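Local coordinates for aminofutalosine deaminase (PDB 7LKK), which deaminates aminofutalosine in the menaquinone pathway of Helicobacter pylori, as a metal-dependent hydrolase of the amidohydrolase family, at the interface of chains A and B. Numbering follows the deposited sequence. Chains: chain A/B, Aminofutalosine deaminase.

The interface of chains A and B. Residues chain A 88, 91-93; chain B 400, 403-404, 407.
B:Gln400 reads the backbone of A:Tyr93 with both ends of its side-chain amide, a worked example of a glutamine pairing with an extended segment as a neighbouring strand would. Its NE2 donates to the carbonyl O of A:Tyr93 at 2.8 Å, nearly straight and in the carbonyl plane. In return its OE1 accepts from the backbone N of A:Tyr93 at 3.0 Å; this N-H points straight at the oxygen but reaches it from above the carbonyl plane, not on a lone pair. The flat amide also lies against A:Asp92, whose carboxylate stacks on it with the planes 19° apart.

Beside this pair, the A:Tyr93 side chain meets the helix 401-408 of chain B. Its ring atom CD2 meets CD1 of B:Leu407 at 3.5 Å, obliquely, while CB rests on CD2 of B:Leu403. From the opposite side of the ring plane, NE2 of B:Gln404 approaches CD2 of A:Tyr93 at 3.3 Å, its amide plane turned 25° from the ring, and NE2 makes a weak bond to A:Phe91 O.

The patch belongs to a two-fold interface and so recurs with the chains exchanged; the crystal by itself does not show whether this dimer is the biological form. The second shell lies within chain B. B:Gln404, four residues on from B:Gln400 and within helix 401-408, folds back through a bend at chi2 (-75°), bringing its amide towards its neighbour's, so that B:Gln400 OE1 takes a second donor, B:Gln404 NE2 at 3.1 Å, in its carbonyl plane.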
# COMPACT_ATOMS: atom_id res chain seq x y z
N LYS A 88 6.77 -15.83 -6.12
CA LYS A 88 6.15 -14.64 -6.69
C LYS A 88 4.69 -14.91 -6.99
O LYS A 88 3.82 -14.31 -6.35
CB LYS A 88 6.91 -14.19 -7.94
CG LYS A 88 8.40 -13.98 -7.74
CD LYS A 88 8.75 -12.51 -7.68
CE LYS A 88 10.25 -12.30 -7.66
NZ LYS A 88 10.90 -13.08 -6.57
N PHE A 91 1.50 -19.21 -5.70
CA PHE A 91 0.35 -19.47 -4.84
C PHE A 91 -0.81 -18.56 -5.23
O PHE A 91 -0.61 -17.42 -5.66
CB PHE A 91 0.70 -19.25 -3.36
CG PHE A 91 1.90 -20.04 -2.89
CD1 PHE A 91 2.15 -21.31 -3.38
CD2 PHE A 91 2.78 -19.50 -1.96
CE1 PHE A 91 3.25 -22.03 -2.95
CE2 PHE A 91 3.88 -20.22 -1.53
CZ PHE A 91 4.12 -21.49 -2.02
N ASP A 92 -2.03 -19.08 -5.09
CA ASP A 92 -3.23 -18.33 -5.41
C ASP A 92 -3.58 -17.36 -4.29
O ASP A 92 -3.37 -17.64 -3.10
CB ASP A 92 -4.41 -19.27 -5.65
CG ASP A 92 -4.24 -20.11 -6.90
OD1 ASP A 92 -3.35 -19.81 -7.73
OD2 ASP A 92 -5.00 -21.08 -7.06
N TYR A 93 -4.13 -16.21 -4.67
CA TYR A 93 -4.60 -15.21 -3.73
C TYR A 93 -6.09 -14.95 -3.97
O TYR A 93 -6.65 -15.33 -4.99
CB TYR A 93 -3.81 -13.90 -3.85
CG TYR A 93 -2.34 -14.05 -3.50
CD1 TYR A 93 -1.95 -14.73 -2.35
CD2 TYR A 93 -1.35 -13.52 -4.31
CE1 TYR A 93 -0.61 -14.87 -2.02
CE2 TYR A 93 -0.01 -13.66 -4.00
CZ TYR A 93 0.35 -14.33 -2.85
OH TYR A 93 1.68 -14.47 -2.53
N GLN B 400 -6.27 -16.04 -12.03
CA GLN B 400 -5.42 -15.23 -11.17
C GLN B 400 -4.70 -14.12 -11.93
O GLN B 400 -4.06 -13.28 -11.29
CB GLN B 400 -4.38 -16.11 -10.47
CG GLN B 400 -4.95 -17.07 -9.44
CD GLN B 400 -5.17 -16.41 -8.09
OE1 GLN B 400 -4.30 -15.70 -7.59
NE2 GLN B 400 -6.34 -16.64 -7.50
N LEU B 403 -5.25 -10.21 -10.92
CA LEU B 403 -4.79 -9.88 -9.57
C LEU B 403 -3.27 -9.99 -9.46
O LEU B 403 -2.61 -9.10 -8.91
CB LEU B 403 -5.48 -10.77 -8.54
CG LEU B 403 -4.93 -10.72 -7.11
CD1 LEU B 403 -5.01 -9.31 -6.54
CD2 LEU B 403 -5.68 -11.70 -6.22
N GLN B 404 -2.70 -11.09 -9.97
CA GLN B 404 -1.26 -11.26 -9.91
C GLN B 404 -0.54 -10.18 -10.70
O GLN B 404 0.55 -9.73 -10.31
CB GLN B 404 -0.87 -12.65 -10.43
CG GLN B 404 -1.44 -13.81 -9.63
CD GLN B 404 -0.72 -14.02 -8.30
OE1 GLN B 404 0.38 -13.52 -8.09
NE2 GLN B 404 -1.34 -14.79 -7.41
N LEU B 407 -0.43 -7.14 -8.54
CA LEU B 407 0.44 -7.29 -7.38
C LEU B 407 1.91 -7.16 -7.77
O LEU B 407 2.71 -6.62 -6.99
CB LEU B 407 0.18 -8.63 -6.70
CG LEU B 407 -1.14 -8.77 -5.95
CD1 LEU B 407 -1.32 -10.20 -5.45
CD2 LEU B 407 -1.22 -7.78 -4.79